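Local coordinates for protein solute carrier family 15 member 1 (Mus musculus, PDB 5A9D) that cotransports protons with small peptides across the membrane of small-intestinal cells, the deposited fragment being its extracellular domain of immunoglobulin-like fold, at residues T27-Q30 / M31-T34; N120-S123 / H124-S127. All coordinates share one frame; numbering follows the deposited sequence. Where two conformers were deposited one is given.

In the fold
Interaction 1 and interaction 2 occupy equivalent places in the two halves of the chain, each a beta sandwich of the same strand order. In the first half, residues 27-34 carry the chain from strand 24-28, at the margin of one sheet, to strand 32-41, at the margin of the other. Later in the sequence, residues 120-127 do the same between strands 116-121 and 125-132. Their centres lie about 34 Å apart, on opposite sides of the chain's centre, and they do not touch. Both crossings reach the second subunit, the first against its residues around Lys180, the second around Arg82, so the repeated turn contributes to the subunit contact twice.

Interaction 1. Residues T27-Q30 / M31-T34; sequences TLAQ and MSQT
Leu28, Ala29 and Ser32 meet at a tight crossing between the two sheets of the first beta sandwich, where strand 24-28 gives way to strand 32-41. The Ser32 hydroxyl reaches back three residues: Ser32 OG donates a hydrogen bond to Ala29 O at 2.6 Å, coming from above the carbonyl plane, 35° out of it. With chi1 at 79°, OG lies between its own N and carbonyl carbon, which turns it toward the incoming strand. A water closes the arrangement. It accepts from Ala29 N at 2.9 Å and donates to Ser32 OG at 2.6 Å, so a short side chain serves both polar groups of Ala29, one of them through the water.

The turn feeds straight into a G1 beta bulge, in which Met31 and Ser32 both face Asn11. Met31 takes the left-handed conformation (phi 55°) usual at the first bulge position, where glycine is common, and its O accepts a hydrogen bond from Lys180 of the second subunit. Asn11 also bonds Leu28 O through its ND2, tying both sides of the crossing to strand 4-11.

Leu28 supplies the apolar side. Its branched end lies along the returning backbone, with Leu28 CD1 3.8 Å from Ser32 O. Leu28 CD2 is 3.7 Å from Gln33 C. The side chain also packs on Val9 of strand 4-11, a double task that suits leucine's forked end.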
loop_
_atom_site.group_PDB
_atom_site.type_symbol
_atom_site.label_atom_id
_atom_site.label_comp_id
_atom_site.label_asym_id
_atom_site.label_seq_id
_atom_site.Cartn_x
_atom_site.Cartn_y
_atom_site.Cartn_z
ATOM N N THR A 27 13.828 -19.883 -12.112
ATOM C CA THR A 27 14.162 -20.723 -10.960
ATOM C C THR A 27 15.148 -19.942 -10.085
ATOM O O THR A 27 16.198 -19.514 -10.574
ATOM C CB THR A 27 14.687 -22.071 -11.395
ATOM O OG1 THR A 27 13.700 -22.703 -12.197
ATOM C CG2 THR A 27 14.995 -22.970 -10.222
ATOM N N LEU A 28 14.819 -19.800 -8.809
ATOM C CA LEU A 28 15.647 -19.087 -7.846
ATOM C C LEU A 28 16.122 -19.998 -6.744
ATOM O O LEU A 28 15.332 -20.760 -6.171
ATOM C CB LEU A 28 14.792 -17.956 -7.170
ATOM C CG LEU A 28 14.458 -16.749 -7.987
ATOM C CD1 LEU A 28 13.502 -15.897 -7.216
ATOM C CD2 LEU A 28 15.734 -15.931 -8.285
ATOM N N ALA A 29 17.381 -19.817 -6.338
ATOM C CA ALA A 29 17.884 -20.500 -5.158
ATOM C C ALA A 29 17.195 -19.861 -3.906
ATOM O O ALA A 29 16.608 -18.773 -3.980
ATOM C CB ALA A 29 19.399 -20.321 -5.072
ATOM N N GLN A 30 17.266 -20.546 -2.775
ATOM C CA GLN A 30 16.757 -20.043 -1.494
ATOM C C GLN A 30 17.463 -18.723 -1.147
ATOM O O GLN A 30 18.640 -18.535 -1.475
ATOM C CB GLN A 30 17.053 -21.067 -0.380
ATOM C CG GLN A 30 18.549 -21.422 -0.207
ATOM C CD GLN A 30 18.959 -22.666 -1.013
ATOM O OE1 GLN A 30 18.528 -22.917 -2.180
ATOM N NE2 GLN A 30 19.828 -23.478 -0.403
ATOM N N MET A 31 16.742 -17.812 -0.495
ATOM C CA MET A 31 17.279 -16.512 -0.068
ATOM C C MET A 31 17.876 -15.725 -1.225
ATOM O O MET A 31 19.012 -15.271 -1.131
ATOM C CB MET A 31 18.271 -16.671 1.110
ATOM C CG MET A 31 17.636 -17.204 2.368
ATOM S SD MET A 31 16.403 -16.036 3.019
ATOM C CE MET A 31 15.350 -17.160 3.868
ATOM N N SER A 32 17.149 -15.655 -2.349
ATOM C CA SER A 32 17.597 -14.928 -3.530
ATOM C C SER A 32 16.404 -14.310 -4.238
ATOM O O SER A 32 15.276 -14.780 -4.089
ATOM C CB SER A 32 18.398 -15.834 -4.475
ATOM O OG SER A 32 17.555 -16.657 -5.262
ATOM N N GLN A 33 16.663 -13.275 -5.036
ATOM C CA GLN A 33 15.633 -12.613 -5.800
ATOM C C GLN A 33 16.041 -12.416 -7.257
ATOM O O GLN A 33 17.228 -12.487 -7.568
ATOM C CB GLN A 33 15.291 -11.262 -5.161
ATOM C CG GLN A 33 16.454 -10.261 -5.111
ATOM C CD GLN A 33 16.041 -8.946 -4.500
ATOM O OE1 GLN A 33 15.078 -8.860 -3.745
ATOM N NE2 GLN A 33 16.769 -7.882 -4.769
ATOM N N THR A 34 15.072 -12.075 -8.127
ATOM C CA THR A 34 15.400 -11.752 -9.517
ATOM C C THR A 34 16.064 -10.372 -9.451
ATOM O O THR A 34 15.642 -9.541 -8.648
ATOM C CB THR A 34 14.135 -11.734 -10.395
ATOM O OG1 THR A 34 13.188 -10.868 -9.786
ATOM C CG2 THR A 34 13.545 -13.125 -10.604
HETATM O O HOH W 1 18.899 -17.582 -7.294
#

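Interaction 2. Residues N120-S123 / H124-S127; sequences NVTS and HNAS
The side chains of Thr122 and Asn125 run alongside one another in the same direction and are joined by a nearly straight hydrogen bond. Asn125 ND2 donates to Thr122 OG1 at 2.8 Å, with an N-H...O angle of 168° and the hydroxyl oxygen lying in the amide plane. Two torsions bring the groups together: Thr122 OG1 sits between its backbone N and carbonyl carbon, whereas CG of Asn125 is swung well away from its own N (chi1 -156°). The closeness extends down the side chain, for Asn125 CB is 3.3 Å from Thr122 O. At the other end of the amide, Asn125 OD1 accepts from Ala126 N at 2.8 Å in a bent bond, the donor above the carbonyl plane and presumably the less directional of the two. Together they probably restrain rotation of the amide, a role that suits asparagine, which offers both a donor and an acceptor on a short stem.

Val121 faces the returning segment with its two methyls. Val121 CG1 comes to 3.6 Å from Asn125 O, and Val121 CG2 to 4.0 Å from Ser127 CB; branching at the beta carbon lets one residue meet both places while it also packs on Val109 and Ile111.

Farther out, Asn103 steadies both arms, its ND2 bonding Val121 O and its backbone pairing with Asn125. His124 projects outward, its ring stacked on Trp76 of the second subunit and its O bonded to Arg82 NE of that subunit. Its left-handed backbone (phi 52°) belongs to the G1 beta bulge that His124 and Asn125 form opposite Asn103, near the beginning of strand 125-132, the outermost strand of its sheet within the chain, where the chain passes between the sheets of this immunoglobulin-like sandwich.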
loop_
_atom_site.group_PDB
_atom_site.type_symbol
_atom_site.label_atom_id
_atom_site.label_comp_id
_atom_site.label_asym_id
_atom_site.label_seq_id
_atom_site.Cartn_x
_atom_site.Cartn_y
_atom_site.Cartn_z
ATOM N N ASN A 120 -11.495 -2.571 -10.969
ATOM C CA ASN A 120 -12.279 -3.195 -9.903
ATOM C C ASN A 120 -12.056 -2.606 -8.518
ATOM O O ASN A 120 -11.678 -3.320 -7.590
ATOM C CB ASN A 120 -12.010 -4.711 -9.897
ATOM C CG ASN A 120 -12.431 -5.424 -11.146
ATOM O OD1 ASN A 120 -13.352 -5.011 -11.855
ATOM N ND2 ASN A 120 -11.772 -6.543 -11.419
ATOM N N VAL A 121 -12.251 -1.298 -8.392
ATOM C CA VAL A 121 -12.159 -0.634 -7.091
ATOM C C VAL A 121 -13.366 -1.157 -6.311
ATOM O O VAL A 121 -14.506 -0.983 -6.733
ATOM C CB VAL A 121 -12.138 0.913 -7.170
ATOM C CG1 VAL A 121 -11.959 1.522 -5.771
ATOM C CG2 VAL A 121 -11.053 1.403 -8.114
ATOM N N THR A 122 -13.105 -1.833 -5.207
ATOM C CA THR A 122 -14.152 -2.460 -4.401
ATOM C C THR A 122 -15.019 -1.420 -3.641
ATOM O O THR A 122 -14.643 -0.261 -3.520
ATOM C CB THR A 122 -13.529 -3.539 -3.485
ATOM O OG1 THR A 122 -12.647 -2.903 -2.549
ATOM C CG2 THR A 122 -12.765 -4.630 -4.276
ATOM N N SER A 123 -16.188 -1.864 -3.155
ATOM C CA SER A 123 -17.165 -1.067 -2.436
ATOM C C SER A 123 -16.571 -0.419 -1.203
ATOM O O SER A 123 -15.931 -1.102 -0.397
ATOM C CB SER A 123 -18.357 -1.936 -2.048
ATOM O OG SER A 123 -19.007 -2.363 -3.232
ATOM N N HIS A 124 -16.813 0.904 -1.050
ATOM C CA HIS A 124 -16.338 1.735 0.070
ATOM C C HIS A 124 -14.840 1.580 0.267
ATOM O O HIS A 124 -14.349 1.399 1.372
ATOM C CB HIS A 124 -17.152 1.496 1.344
ATOM C CG HIS A 124 -18.595 1.842 1.176
ATOM N ND1 HIS A 124 -19.534 0.884 0.818
ATOM C CD2 HIS A 124 -19.222 3.032 1.325
ATOM C CE1 HIS A 124 -20.697 1.516 0.784
ATOM N NE2 HIS A 124 -20.554 2.813 1.062
ATOM N N ASN A 125 -14.125 1.645 -0.843
ATOM C CA ASN A 125 -12.696 1.509 -0.870
ATOM C C ASN A 125 -12.053 2.544 -1.806
ATOM O O ASN A 125 -12.723 3.116 -2.673
ATOM C CB ASN A 125 -12.325 0.086 -1.268
ATOM C CG ASN A 125 -10.964 -0.334 -0.798
ATOM O OD1 ASN A 125 -10.195 0.442 -0.179
ATOM N ND2 ASN A 125 -10.620 -1.564 -1.117
ATOM N N ALA A 126 -10.756 2.789 -1.602
ATOM C CA ALA A 126 -10.010 3.730 -2.412
ATOM C C ALA A 126 -8.986 2.984 -3.236
ATOM O O ALA A 126 -8.398 2.013 -2.766
ATOM C CB ALA A 126 -9.299 4.744 -1.521
ATOM N N SER A 127 -8.721 3.488 -4.443
ATOM C CA SER A 127 -7.649 2.991 -5.278
ATOM C C SER A 127 -6.382 3.704 -4.784
ATOM O O SER A 127 -6.464 4.675 -4.017
ATOM C CB SER A 127 -7.903 3.431 -6.728
ATOM O OG SER A 127 -7.788 4.846 -6.882
#